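Local coordinates for protein acyl-CoA thioesterase II (Mycobacterium avium subsp. paratuberculosis, PDB 4R9Z) that probably hydrolyses fatty acyl-CoA thioesters to free fatty acid and coenzyme A, as a double hot-dog thioesterase of the TesB type, at residues S61-F66 with S223-G228; A200-E205 with Y238-P243; L249-G254 with T266-M271. All coordinates share one frame; numbering follows the deposited sequence.

Contact 1 (S61-F66 with S223-G228); sequences SVHTYF and SVWFHG
His63 sets CG anti to its carbonyl carbon, beside the backbone N (chi1 -57°), and Trp225 takes the same torsion; the two residues already stand on one face of two antiparallel strands, and these torsions tip each ring toward the opposite strand. Ser223 adopts the same first torsion, which carries OG to the edge of the imidazole, where His63 ND1 and Ser223 OG are joined by a hydrogen bond of 2.8 Å. The next ring atom, His63 CE1, approaches Trp225 CZ2 at 3.5 Å, with the ring planes inclined obliquely at 75°. Beneath the rings the backbone pairs Val62 with Val224 through two bonds, Val62 N to Val224 O and Val224 N to Val62 O, both 3.0 Å, the second straighter at 166°. On the other face Val62 CG1, in the crowded position between N and carbonyl carbon, rests 3.9 Å from Val224 CB. The His63 face meets the second subunit, where the His63 ring meets that of His63 of that chain and Ser61 OG bonds Tyr65 OH of that chain. The Val62 face lies against helix 39-52 through Leu47. Strand 58-66 belongs with strand 101-111 to the N-terminal hot-dog half, strand 218-226 with 263-272 to the C-terminal half, and their pairing joins the two.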
loop_
_atom_site.group_PDB
_atom_site.type_symbol
_atom_site.label_atom_id
_atom_site.label_comp_id
_atom_site.label_asym_id
_atom_site.label_seq_id
_atom_site.Cartn_x
_atom_site.Cartn_y
_atom_site.Cartn_z
ATOM N N SER B 61 -9.201 2.840 -2.700
ATOM C CA SER B 61 -7.888 2.646 -2.087
ATOM C C SER B 61 -7.151 3.965 -1.902
ATOM O O SER B 61 -7.441 4.953 -2.571
ATOM C CB SER B 61 -7.029 1.674 -2.908
ATOM O OG SER B 61 -6.752 2.170 -4.202
ATOM N N VAL B 62 -6.174 3.961 -1.001
ATOM C CA VAL B 62 -5.389 5.151 -0.707
ATOM C C VAL B 62 -4.048 4.758 -0.080
ATOM O O VAL B 62 -3.974 3.878 0.778
ATOM C CB VAL B 62 -6.158 6.126 0.240
ATOM C CG1 VAL B 62 -6.600 5.422 1.513
ATOM C CG2 VAL B 62 -5.310 7.348 0.576
ATOM N N HIS B 63 -2.983 5.410 -0.527
ATOM C CA HIS B 63 -1.649 5.139 -0.020
ATOM C C HIS B 63 -1.042 6.430 0.489
ATOM O O HIS B 63 -0.941 7.401 -0.252
ATOM C CB HIS B 63 -0.784 4.520 -1.114
ATOM C CG HIS B 63 -1.362 3.267 -1.692
ATOM N ND1 HIS B 63 -1.133 2.023 -1.148
ATOM C CD2 HIS B 63 -2.181 3.070 -2.752
ATOM C CE1 HIS B 63 -1.776 1.110 -1.855
ATOM N NE2 HIS B 63 -2.419 1.720 -2.834
ATOM N N THR B 64 -0.644 6.441 1.757
ATOM C CA THR B 64 -0.174 7.664 2.385
ATOM C C THR B 64 1.217 7.495 2.985
ATOM O O THR B 64 1.456 6.555 3.733
ATOM C CB THR B 64 -1.143 8.114 3.492
ATOM O OG1 THR B 64 -2.489 8.116 2.993
ATOM C CG2 THR B 64 -0.783 9.496 3.984
ATOM N N TYR B 65 2.130 8.407 2.657
ATOM C CA TYR B 65 3.440 8.453 3.301
ATOM C C TYR B 65 3.483 9.578 4.314
ATOM O O TYR B 65 3.159 10.708 3.988
ATOM C CB TYR B 65 4.567 8.658 2.277
ATOM C CG TYR B 65 5.192 7.376 1.788
ATOM C CD1 TYR B 65 5.899 6.556 2.652
ATOM C CD2 TYR B 65 5.067 6.982 0.468
ATOM C CE1 TYR B 65 6.460 5.379 2.211
ATOM C CE2 TYR B 65 5.627 5.806 0.018
ATOM C CZ TYR B 65 6.324 5.009 0.892
ATOM O OH TYR B 65 6.882 3.839 0.444
ATOM N N PHE B 66 3.911 9.280 5.533
ATOM C CA PHE B 66 4.096 10.327 6.518
ATOM C C PHE B 66 5.568 10.662 6.548
ATOM O O PHE B 66 6.397 9.830 6.917
ATOM C CB PHE B 66 3.594 9.889 7.887
ATOM C CG PHE B 66 2.206 9.349 7.858
ATOM C CD1 PHE B 66 1.131 10.193 7.625
ATOM C CD2 PHE B 66 1.971 7.996 8.044
ATOM C CE1 PHE B 66 -0.160 9.700 7.582
ATOM C CE2 PHE B 66 0.682 7.490 8.008
ATOM C CZ PHE B 66 -0.388 8.345 7.778
ATOM N N SER B 223 -1.736 2.294 4.236
ATOM C CA SER B 223 -2.403 1.865 3.015
ATOM C C SER B 223 -3.746 1.241 3.349
ATOM O O SER B 223 -3.834 0.412 4.257
ATOM C CB SER B 223 -1.548 0.849 2.252
ATOM O OG SER B 223 -0.492 1.460 1.540
ATOM N N VAL B 224 -4.795 1.661 2.642
ATOM C CA VAL B 224 -6.133 1.111 2.857
ATOM C C VAL B 224 -6.790 0.712 1.543
ATOM O O VAL B 224 -6.830 1.497 0.603
ATOM C CB VAL B 224 -7.054 2.104 3.571
ATOM C CG1 VAL B 224 -8.395 1.455 3.861
ATOM C CG2 VAL B 224 -6.422 2.588 4.851
ATOM N N TRP B 225 -7.337 -0.496 1.492
ATOM C CA TRP B 225 -8.145 -0.915 0.357
ATOM C C TRP B 225 -9.581 -1.132 0.818
ATOM O O TRP B 225 -9.848 -1.959 1.691
ATOM C CB TRP B 225 -7.576 -2.192 -0.272
ATOM C CG TRP B 225 -6.174 -2.036 -0.768
ATOM C CD1 TRP B 225 -5.782 -1.737 -2.040
ATOM C CD2 TRP B 225 -4.973 -2.153 0.005
ATOM N NE1 TRP B 225 -4.411 -1.669 -2.110
ATOM C CE2 TRP B 225 -3.892 -1.920 -0.868
ATOM C CE3 TRP B 225 -4.706 -2.437 1.348
ATOM C CZ2 TRP B 225 -2.571 -1.962 -0.443
ATOM C CZ3 TRP B 225 -3.392 -2.478 1.765
ATOM C CH2 TRP B 225 -2.341 -2.241 0.871
ATOM N N PHE B 226 -10.509 -0.398 0.246
ATOM C CA PHE B 226 -11.884 -0.455 0.653
ATOM C C PHE B 226 -12.635 -1.541 -0.040
ATOM O O PHE B 226 -12.420 -1.802 -1.180
ATOM C CB PHE B 226 -12.557 0.869 0.422
ATOM C CG PHE B 226 -11.994 1.977 1.234
ATOM C CD1 PHE B 226 -12.378 2.176 2.527
ATOM C CD2 PHE B 226 -11.080 2.828 0.695
ATOM C CE1 PHE B 226 -11.864 3.195 3.251
ATOM C CE2 PHE B 226 -10.556 3.850 1.421
ATOM C CZ PHE B 226 -10.959 4.034 2.702
ATOM N N HIS B 227 -13.529 -2.178 0.683
ATOM C CA HIS B 227 -14.256 -3.297 0.161
ATOM C C HIS B 227 -15.733 -3.004 0.109
ATOM O O HIS B 227 -16.325 -2.940 -0.937
ATOM C CB HIS B 227 -13.985 -4.500 1.030
ATOM C CG HIS B 227 -14.551 -5.766 0.510
ATOM N ND1 HIS B 227 -15.767 -6.248 0.907
ATOM C CD2 HIS B 227 -14.056 -6.672 -0.348
ATOM C CE1 HIS B 227 -16.008 -7.386 0.299
ATOM N NE2 HIS B 227 -14.984 -7.665 -0.469
ATOM N N GLY B 228 -16.317 -2.813 1.264
ATOM C CA GLY B 228 -17.723 -2.629 1.377
ATOM C C GLY B 228 -17.898 -1.384 2.162
ATOM O O GLY B 228 -16.963 -0.879 2.690
#

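Contact 2 (A200-E205 with Y238-P243); sequences AVTLTE and YDRSSP
In the C-terminal hot-dog half, the turn between helices 188-201 and 204-211 sits over strand 236-246, and residues 200-205 meet residues 238-243 there. Tyr238 and Arg240, two apart on the strand, both start their side chains toward the turn. Thr202 O accepts from Arg240 NH1 at 2.6 Å, but the N-H...O angle of 128° makes this a weak bond, although the oxygen lies near the guanidinium plane at its edge. The arginine reaches it by a bend at chi3 (-64°), and its NE donates to Val174 O, which gives the group a second backbone anchor. A helix packed across the concave side of an antiparallel sheet is the defining feature of the hot-dog fold; here the chain leaving helix 188-201 is fastened to that sheet. Thr202 and Tyr238 meet tip to tip: Thr202 OG1 comes to the ring edge, in plane, 3.1 Å from Tyr238 CE2. Each hydroxyl has its polar partner in the same helix, Thr202 OG1 at Met198 O and Tyr238 OH at Ser199 O. Leu203 touches both long side chains. Its CD1 packs 3.6 Å from Arg240 CG, the leucine and arginine side chains running alongside in opposing senses, while Leu203 CD2 lies 3.6 Å from Tyr238 OH. Arg240 CG in turn covers one face of the Tyr238 ring, offset toward its rim.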
loop_
_atom_site.group_PDB
_atom_site.type_symbol
_atom_site.label_atom_id
_atom_site.label_comp_id
_atom_site.label_asym_id
_atom_site.label_seq_id
_atom_site.Cartn_x
_atom_site.Cartn_y
_atom_site.Cartn_z
ATOM N N ALA B 200 -5.682 3.729 11.093
ATOM C CA ALA B 200 -4.297 4.134 11.246
ATOM C C ALA B 200 -3.868 4.290 12.705
ATOM O O ALA B 200 -2.819 3.783 13.100
ATOM C CB ALA B 200 -4.048 5.431 10.483
ATOM N N VAL B 201 -4.670 5.000 13.495
ATOM C CA VAL B 201 -4.272 5.363 14.858
ATOM C C VAL B 201 -4.256 4.199 15.852
ATOM O O VAL B 201 -3.597 4.281 16.886
ATOM C CB VAL B 201 -5.191 6.464 15.439
ATOM C CG1 VAL B 201 -5.120 7.720 14.590
ATOM C CG2 VAL B 201 -6.625 5.967 15.544
ATOM N N THR B 202 -4.961 3.116 15.542
ATOM C CA THR B 202 -5.032 1.975 16.455
ATOM C C THR B 202 -4.012 0.897 16.125
ATOM O O THR B 202 -3.933 -0.127 16.799
ATOM C CB THR B 202 -6.421 1.335 16.453
ATOM O OG1 THR B 202 -6.763 0.919 15.126
ATOM C CG2 THR B 202 -7.444 2.318 16.969
ATOM N N LEU B 203 -3.255 1.108 15.076
ATOM C CA LEU B 203 -2.426 0.073 14.527
ATOM C C LEU B 203 -1.004 0.043 15.020
ATOM O O LEU B 203 -0.253 -0.789 14.633
ATOM C CB LEU B 203 -2.467 0.124 13.023
ATOM C CG LEU B 203 -2.501 -1.222 12.377
ATOM C CD1 LEU B 203 -3.584 -2.036 12.991
ATOM C CD2 LEU B 203 -2.718 -1.110 10.897
ATOM N N THR B 204 -0.643 0.983 15.840
ATOM C CA THR B 204 0.596 0.909 16.533
ATOM C C THR B 204 0.734 -0.210 17.524
ATOM O O THR B 204 1.792 -0.753 17.656
ATOM C CB THR B 204 0.836 2.174 17.297
ATOM O OG1 THR B 204 -0.405 2.618 17.850
ATOM C CG2 THR B 204 1.357 3.176 16.373
ATOM N N GLU B 205 -0.317 -0.519 18.272
ATOM C CA GLU B 205 -0.164 -1.359 19.442
ATOM C C GLU B 205 0.328 -2.732 19.129
ATOM O O GLU B 205 1.171 -3.200 19.862
ATOM C CB GLU B 205 -1.416 -1.389 20.343
ATOM C CG GLU B 205 -1.697 -2.686 21.139
ATOM C CD GLU B 205 -0.689 -3.072 22.232
ATOM O OE1 GLU B 205 0.208 -2.309 22.569
ATOM O OE2 GLU B 205 -0.821 -4.158 22.800
ATOM N N TYR B 238 -12.122 -4.826 14.173
ATOM C CA TYR B 238 -10.848 -4.475 13.556
ATOM C C TYR B 238 -9.763 -5.454 13.965
ATOM O O TYR B 238 -9.144 -5.313 15.020
ATOM C CB TYR B 238 -10.437 -3.050 13.930
ATOM C CG TYR B 238 -9.321 -2.486 13.080
ATOM C CD1 TYR B 238 -9.114 -2.938 11.784
ATOM C CD2 TYR B 238 -8.491 -1.477 13.563
ATOM C CE1 TYR B 238 -8.100 -2.418 10.998
ATOM C CE2 TYR B 238 -7.475 -0.946 12.783
ATOM C CZ TYR B 238 -7.287 -1.422 11.501
ATOM O OH TYR B 238 -6.281 -0.901 10.719
ATOM N N ASP B 239 -9.523 -6.434 13.103
ATOM C CA ASP B 239 -8.469 -7.411 13.317
ATOM C C ASP B 239 -7.116 -6.757 13.063
ATOM O O ASP B 239 -6.905 -6.155 12.018
ATOM C CB ASP B 239 -8.678 -8.611 12.393
ATOM C CG ASP B 239 -8.087 -9.885 12.949
ATOM O OD1 ASP B 239 -7.593 -9.857 14.095
ATOM O OD2 ASP B 239 -8.135 -10.916 12.243
ATOM N N ARG B 240 -6.208 -6.874 14.029
ATOM C CA ARG B 240 -4.905 -6.214 13.955
ATOM C C ARG B 240 -3.779 -7.190 14.256
ATOM O O ARG B 240 -3.901 -8.036 15.141
ATOM C CB ARG B 240 -4.825 -5.049 14.946
ATOM C CG ARG B 240 -5.959 -4.043 14.863
ATOM C CD ARG B 240 -5.823 -2.964 15.944
ATOM N NE ARG B 240 -5.938 -3.510 17.293
ATOM C CZ ARG B 240 -5.770 -2.805 18.411
ATOM N NH1 ARG B 240 -5.479 -1.512 18.352
ATOM N NH2 ARG B 240 -5.897 -3.393 19.593
ATOM N N SER B 241 -2.667 -7.046 13.544
ATOM C CA SER B 241 -1.496 -7.873 13.796
ATOM C C SER B 241 -0.209 -7.184 13.332
ATOM O O SER B 241 -0.256 -6.171 12.642
ATOM C CB SER B 241 -1.669 -9.230 13.119
ATOM O OG SER B 241 -1.803 -9.082 11.720
ATOM N N SER B 242 0.937 -7.712 13.754
ATOM C CA SER B 242 2.231 -7.227 13.279
ATOM C C SER B 242 3.055 -8.393 12.756
ATOM O O SER B 242 3.801 -9.014 13.509
ATOM C CB SER B 242 2.992 -6.501 14.389
ATOM O OG SER B 242 4.162 -5.875 13.889
ATOM N N PRO B 243 2.924 -8.694 11.456
ATOM C CA PRO B 243 3.585 -9.864 10.872
ATOM C C PRO B 243 5.104 -9.787 10.909
ATOM O O PRO B 243 5.756 -10.801 11.152
ATOM C CB PRO B 243 3.090 -9.866 9.423
ATOM C CG PRO B 243 1.878 -9.000 9.418
ATOM C CD PRO B 243 2.119 -7.964 10.464
#

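Contact 3 (L249-G254 with T266-M271); sequences LALASG and TVKQEM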
loop_
_atom_site.group_PDB
_atom_site.type_symbol
_atom_site.label_atom_id
_atom_site.label_comp_id
_atom_site.label_asym_id
_atom_site.label_seq_id
_atom_site.Cartn_x
_atom_site.Cartn_y
_atom_site.Cartn_z
ATOM N N LEU B 249 12.049 -0.809 11.187
ATOM C CA LEU B 249 10.772 -0.747 10.485
ATOM C C LEU B 249 9.879 -1.953 10.753
ATOM O O LEU B 249 10.250 -3.084 10.440
ATOM C CB LEU B 249 11.012 -0.617 8.985
ATOM C CG LEU B 249 11.683 0.685 8.568
ATOM C CD1 LEU B 249 12.113 0.596 7.125
ATOM C CD2 LEU B 249 10.730 1.856 8.778
ATOM N N ALA B 250 8.703 -1.708 11.327
ATOM C CA ALA B 250 7.745 -2.780 11.576
ATOM C C ALA B 250 6.515 -2.661 10.681
ATOM O O ALA B 250 6.047 -1.558 10.405
ATOM C CB ALA B 250 7.326 -2.785 13.038
ATOM N N LEU B 251 6.005 -3.806 10.223
ATOM C CA LEU B 251 4.737 -3.853 9.496
ATOM C C LEU B 251 3.558 -4.174 10.405
ATOM O O LEU B 251 3.662 -4.993 11.317
ATOM C CB LEU B 251 4.770 -4.890 8.377
ATOM C CG LEU B 251 5.222 -4.459 6.982
ATOM C CD1 LEU B 251 5.022 -5.604 5.992
ATOM C CD2 LEU B 251 4.496 -3.205 6.525
ATOM N N ALA B 252 2.426 -3.543 10.124
ATOM C CA ALA B 252 1.179 -3.840 10.812
ATOM C C ALA B 252 0.098 -4.122 9.780
ATOM O O ALA B 252 0.101 -3.542 8.702
ATOM C CB ALA B 252 0.777 -2.689 11.717
ATOM N N SER B 253 -0.824 -5.017 10.110
ATOM C CA SER B 253 -1.817 -5.470 9.149
ATOM C C SER B 253 -3.206 -5.438 9.779
ATOM O O SER B 253 -3.364 -5.717 10.969
ATOM C CB SER B 253 -1.480 -6.878 8.650
ATOM O OG SER B 253 -2.399 -7.305 7.659
ATOM N N GLY B 254 -4.212 -5.090 8.985
ATOM C CA GLY B 254 -5.549 -4.938 9.520
ATOM C C GLY B 254 -6.673 -5.281 8.563
ATOM O O GLY B 254 -6.592 -5.041 7.361
ATOM N N THR B 266 -9.194 -3.535 3.942
ATOM C CA THR B 266 -7.943 -4.225 4.240
ATOM C C THR B 266 -6.883 -3.151 4.427
ATOM O O THR B 266 -6.892 -2.149 3.718
ATOM C CB THR B 266 -7.528 -5.195 3.116
ATOM O OG1 THR B 266 -8.613 -6.080 2.813
ATOM C CG2 THR B 266 -6.318 -6.013 3.532
ATOM N N VAL B 267 -5.973 -3.347 5.377
ATOM C CA VAL B 267 -5.067 -2.278 5.797
ATOM C C VAL B 267 -3.634 -2.769 5.997
ATOM O O VAL B 267 -3.414 -3.878 6.484
ATOM C CB VAL B 267 -5.545 -1.626 7.120
ATOM C CG1 VAL B 267 -4.674 -0.442 7.481
ATOM C CG2 VAL B 267 -6.989 -1.181 7.013
ATOM N N LYS B 268 -2.664 -1.945 5.610
ATOM C CA LYS B 268 -1.261 -2.214 5.905
ATOM C C LYS B 268 -0.557 -0.940 6.355
ATOM O O LYS B 268 -0.800 0.132 5.810
ATOM C CB LYS B 268 -0.547 -2.801 4.688
ATOM C CG LYS B 268 0.767 -3.487 5.026
ATOM C CD LYS B 268 0.535 -4.872 5.602
ATOM C CE LYS B 268 0.165 -5.866 4.517
ATOM N NZ LYS B 268 -0.128 -7.214 5.085
ATOM N N GLN B 269 0.322 -1.058 7.345
ATOM C CA GLN B 269 1.016 0.108 7.875
ATOM C C GLN B 269 2.472 -0.198 8.210
ATOM O O GLN B 269 2.783 -1.217 8.826
ATOM C CB GLN B 269 0.301 0.635 9.121
ATOM C CG GLN B 269 0.937 1.883 9.717
ATOM C CD GLN B 269 0.217 2.370 10.957
ATOM O OE1 GLN B 269 0.826 2.547 12.011
ATOM N NE2 GLN B 269 -1.088 2.586 10.839
ATOM N N GLU B 270 3.360 0.707 7.818
ATOM C CA GLU B 270 4.773 0.572 8.133
ATOM C C GLU B 270 5.162 1.699 9.077
ATOM O O GLU B 270 4.804 2.857 8.851
ATOM C CB GLU B 270 5.617 0.597 6.856
ATOM C CG GLU B 270 7.105 0.344 7.058
ATOM C CD GLU B 270 7.877 0.358 5.748
ATOM O OE1 GLU B 270 7.620 1.255 4.913
ATOM O OE2 GLU B 270 8.736 -0.532 5.549
ATOM N N MET B 271 5.871 1.360 10.148
ATOM C CA MET B 271 6.264 2.368 11.121
ATOM C C MET B 271 7.729 2.243 11.534
ATOM O O MET B 271 8.302 1.152 11.525
ATOM C CB MET B 271 5.359 2.297 12.352
ATOM C CG MET B 271 5.493 1.032 13.176
ATOM S SD MET B 271 3.994 0.690 14.123
ATOM C CE MET B 271 2.923 0.035 12.847
#
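Six backbone hydrogen bonds, arranged as three reciprocal pairs, tie residues 249-254 to residues 266-271, whose axes run antiparallel at 167°. Ala250 pairs with Met271, Ala252 with Gln269 and Gly254 with Val267. In the middle pair, Ala252 N reaches Gln269 O at 2.7 Å, with the donor in the carbonyl plane. The Gly254 end is less regular: Gly254 N lies 2.9 Å from Val267 O but 38° above the carbonyl plane, off the lone-pair directions. CA-H...O contacts fill the non-hydrogen-bonded positions, as where Leu251 CA approaches Gln269 O at 3.3 Å.

Apolar contacts on the face bearing Ala250, Ala252, Gln269 and Met271 include one made by a folded methionine. Met271 places CG in the crowded position between backbone N and carbonyl carbon (chi1 67°), and its bend at chi3 brings the methyl back so that Met271 CE touches Ala252 CB at 3.6 Å. Gln269 instead extends away from the neighbouring strand, CG anti to the backbone N, and NE2 donates to Ala200 O. Leu203 packs beside it on this face, which is the one turned to the helices.

The other face mixes Lys268, Glu270 and Ser253 with Leu251. Lys268 bends at chi2 and chi3, laying its CD 3.4 Å from Ala252 O and bringing NZ to Ser253 OG for a weak hydrogen bond of 3.4 Å. Glu270 is extended through CG; Leu251 CD2 lies 4.0 Å from Glu270 CB, and the carboxylate OE1 bonds Ser61 OG of the second subunit. Asp221 lies close to that same oxygen, a like-charge proximity that may raise the pKa of one of the acids.

The two strands form a beta hairpin within the C-terminal hot-dog half, its sheet having one face toward the helices and the other toward the second subunit.

All three contacts are buried, but the centre of contact 1 lies about 8 Å from the centre of the chain, those of contacts 2 and 3 about 11 Å. Contact 1 joins the two hot-dog halves; the others stay within the C-terminal half. Contacts 1 and 3 are both strand pairings and share a boundary, where Ser223 N and Trp225 N probably bond to Lys268 O and Thr266 O. Contact 2 depends on side chains and one weak bond to a turn carbonyl, yet it abuts contact 3 closely: Ser241 O probably accepts from Ser253 N, continuing the sheet. A histidine–serine hydrogen bond beside a tryptophan marks contact 1, an arginine and a tyrosine meeting a turn mark contact 2, and a ladder of six backbone hydrogen bonds contact 3.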